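Local coordinates for protein putative 2,5-diketo-D-gluconic acid reductase B (Sinorhizobium meliloti, PDB 3UP8) that probably reduces small carbonyl compounds such as methylglyoxal with NADPH, as a putative 2,5-diketo-D-gluconic acid reductase of the aldo/keto reductase family, at residues Ala26-Ile34 against Arg197-Ser205. Residues are numbered along the deposited sequence; the frame is centred on the assembly and turned at random.
Sequences AVSSNGANI and RRLGMSLTS
Ser29 and Ser202 bring the two backbones closest, their CA atoms 5.0 Å apart, where the type I' turn from Ser29 to Ala32 meets the start of strand 202-206. Their hydroxyls meet there, Ser29 OG lying 2.8 Å from Ser202 OG. Ser29 OG donates to Val27 O at 2.9 Å, from 56° above the carbonyl plane, while Ile34 N reaches that oxygen from the opposite face. A chi1 of 59° holds Ser202 OG between its backbone N and carbonyl carbon, where it meets both Ser29 OG and its hydrogen-bond partner Thr178 OG1. Val27 CG1 packs 3.9 Å from Ser202 CB, and both side chains touch Ile246. Eight parallel strands closed in sequence order, with helices between them, make this a TIM barrel, the hairpin lying across its N-terminal end as in other aldo/keto reductases. Farther out, Asn30 projects toward the end of helix 190-199, where the positive phi of Gly200 and the Met201 N to Ala196 O pairing mark a Schellman motif. Asn30 ND2 donates to Leu199 O at 3.1 Å (N-H...O 152°) and to Ile176 O, bridging helix terminus and strand 176-182. Gly200 O lies over this amide's face, almost straight above Asn30 CG at 3.0 Å, without a hydrogen bond from ND2.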
loop_
_atom_site.group_PDB
_atom_site.type_symbol
_atom_site.label_atom_id
_atom_site.label_comp_id
_atom_site.label_asym_id
_atom_site.label_seq_id
_atom_site.Cartn_x
_atom_site.Cartn_y
_atom_site.Cartn_z
ATOM N N ALA A 26 0.594 13.623 -2.816
ATOM C CA ALA A 26 1.009 12.791 -1.701
ATOM C C ALA A 26 -0.111 12.823 -0.678
ATOM O O ALA A 26 -0.910 13.781 -0.636
ATOM C CB ALA A 26 2.310 13.305 -1.091
ATOM N N VAL A 27 -0.164 11.785 0.150
ATOM C CA VAL A 27 -1.206 11.641 1.152
ATOM C C VAL A 27 -0.569 11.794 2.530
ATOM O O VAL A 27 0.337 11.028 2.877
ATOM C CB VAL A 27 -1.920 10.265 1.027
ATOM C CG1 VAL A 27 -2.912 10.044 2.188
ATOM C CG2 VAL A 27 -2.626 10.151 -0.349
ATOM N N SER A 28 -1.015 12.807 3.284
ATOM C CA SER A 28 -0.535 13.049 4.641
ATOM C C SER A 28 -0.842 11.789 5.402
ATOM O O SER A 28 -1.983 11.342 5.449
ATOM C CB SER A 28 -1.281 14.192 5.313
ATOM O OG SER A 28 -0.815 15.430 4.838
ATOM N N SER A 29 0.172 11.180 5.958
ATOM C CA SER A 29 -0.045 9.895 6.576
ATOM C C SER A 29 0.638 10.011 7.911
ATOM O O SER A 29 1.697 9.442 8.123
ATOM C CB SER A 29 0.582 8.808 5.716
ATOM O OG SER A 29 -0.095 8.699 4.474
ATOM N N ASN A 30 0.042 10.825 8.784
ATOM C CA ASN A 30 0.615 11.083 10.103
ATOM C C ASN A 30 2.090 11.499 10.033
ATOM O O ASN A 30 2.906 11.076 10.860
ATOM C CB ASN A 30 0.433 9.850 11.006
ATOM C CG ASN A 30 -0.621 10.064 12.079
ATOM O OD1 ASN A 30 -0.917 11.196 12.434
ATOM N ND2 ASN A 30 -1.194 8.972 12.591
ATOM N N GLY A 31 2.428 12.289 9.014
ATOM C CA GLY A 31 3.788 12.814 8.841
ATOM C C GLY A 31 4.636 12.138 7.779
ATOM O O GLY A 31 5.751 12.587 7.520
ATOM N N ALA A 32 4.122 11.068 7.164
ATOM C CA ALA A 32 4.871 10.285 6.162
ATOM C C ALA A 32 4.806 10.777 4.686
ATOM O O ALA A 32 5.685 10.453 3.875
ATOM C CB ALA A 32 4.454 8.829 6.229
ATOM N N ASN A 33 3.759 11.492 4.312
ATOM C CA ASN A 33 3.641 11.990 2.928
ATOM C C ASN A 33 3.912 10.976 1.823
ATOM O O ASN A 33 4.918 11.029 1.104
ATOM C CB ASN A 33 4.500 13.224 2.736
ATOM C CG ASN A 33 3.998 14.353 3.535
ATOM O OD1 ASN A 33 2.860 14.804 3.337
ATOM N ND2 ASN A 33 4.803 14.797 4.499
ATOM N N ILE A 34 2.973 10.065 1.696
ATOM C CA ILE A 34 3.130 8.902 0.872
ATOM C C ILE A 34 2.532 9.243 -0.489
ATOM O O ILE A 34 1.387 9.704 -0.551
ATOM C CB ILE A 34 2.399 7.724 1.514
ATOM C CG1 ILE A 34 2.964 7.461 2.922
ATOM C CG2 ILE A 34 2.473 6.471 0.610
ATOM C CD1 ILE A 34 2.254 6.353 3.684
ATOM N N ARG A 197 -8.999 8.000 9.831
ATOM C CA ARG A 197 -9.134 9.451 9.857
ATOM C C ARG A 197 -9.144 10.050 11.276
ATOM O O ARG A 197 -8.531 11.093 11.518
ATOM C CB ARG A 197 -10.368 9.881 9.053
ATOM C CG ARG A 197 -10.158 9.751 7.543
ATOM C CD ARG A 197 -11.465 9.841 6.779
ATOM N NE ARG A 197 -11.267 9.675 5.336
ATOM C CZ ARG A 197 -12.184 9.158 4.521
ATOM N NH1 ARG A 197 -13.344 8.753 5.016
ATOM N NH2 ARG A 197 -11.943 9.028 3.220
ATOM N N ARG A 198 -9.809 9.381 12.211
ATOM C CA ARG A 198 -9.751 9.788 13.620
ATOM C C ARG A 198 -8.327 9.708 14.188
ATOM O O ARG A 198 -7.893 10.603 14.921
ATOM C CB ARG A 198 -10.712 8.956 14.466
ATOM C CG ARG A 198 -10.820 9.430 15.925
ATOM C CD ARG A 198 -11.812 8.614 16.758
ATOM N NE ARG A 198 -11.432 7.202 16.881
ATOM C CZ ARG A 198 -10.501 6.736 17.714
ATOM N NH1 ARG A 198 -9.821 7.561 18.514
ATOM N NH2 ARG A 198 -10.243 5.439 17.741
ATOM N N LEU A 199 -7.594 8.658 13.824
ATOM C CA LEU A 199 -6.244 8.458 14.351
ATOM C C LEU A 199 -5.172 9.197 13.542
ATOM O O LEU A 199 -4.015 9.266 13.947
ATOM C CB LEU A 199 -5.922 6.960 14.473
ATOM C CG LEU A 199 -6.822 6.139 15.404
ATOM C CD1 LEU A 199 -6.591 4.646 15.215
ATOM C CD2 LEU A 199 -6.619 6.520 16.883
ATOM N N GLY A 200 -5.569 9.767 12.408
ATOM C CA GLY A 200 -4.644 10.535 11.583
ATOM C C GLY A 200 -3.793 9.693 10.657
ATOM O O GLY A 200 -2.863 10.203 10.033
HETATM N N MSE A 201 -4.084 8.400 10.556
HETATM C CA MSE A 201 -3.344 7.580 9.610
HETATM C C MSE A 201 -4.067 7.512 8.266
HETATM O O MSE A 201 -5.244 7.832 8.184
HETATM C CB MSE A 201 -3.061 6.195 10.173
HETATM C CG MSE A 201 -4.259 5.309 10.368
HETATM SE SE MSE A 201 -3.756 3.658 11.329
HETATM C CE MSE A 201 -3.491 4.384 13.090
ATOM N N SER A 202 -3.341 7.132 7.223
ATOM C CA SER A 202 -3.938 6.832 5.932
ATOM C C SER A 202 -4.309 5.355 5.821
ATOM O O SER A 202 -4.019 4.537 6.702
ATOM C CB SER A 202 -2.982 7.206 4.797
ATOM O OG SER A 202 -1.763 6.481 4.937
ATOM N N LEU A 203 -4.988 5.038 4.731
ATOM C CA LEU A 203 -5.221 3.682 4.333
ATOM C C LEU A 203 -4.471 3.445 3.022
ATOM O O LEU A 203 -4.613 4.213 2.053
ATOM C CB LEU A 203 -6.719 3.477 4.150
ATOM C CG LEU A 203 -7.244 2.083 3.870
ATOM C CD1 LEU A 203 -8.726 2.028 4.248
ATOM C CD2 LEU A 203 -7.030 1.709 2.405
ATOM N N THR A 204 -3.654 2.400 2.993
ATOM C CA THR A 204 -3.055 1.996 1.745
ATOM C C THR A 204 -3.777 0.776 1.172
ATOM O O THR A 204 -3.859 -0.258 1.819
ATOM C CB THR A 204 -1.563 1.722 1.884
ATOM O OG1 THR A 204 -0.917 2.910 2.350
ATOM C CG2 THR A 204 -0.968 1.330 0.513
ATOM N N SER A 205 -4.278 0.921 -0.052
ATOM C CA SER A 205 -5.047 -0.128 -0.727
ATOM C C SER A 205 -4.176 -1.101 -1.516
ATOM O O SER A 205 -3.306 -0.674 -2.282
ATOM C CB SER A 205 -6.048 0.520 -1.694
ATOM O OG SER A 205 -6.500 -0.430 -2.648
#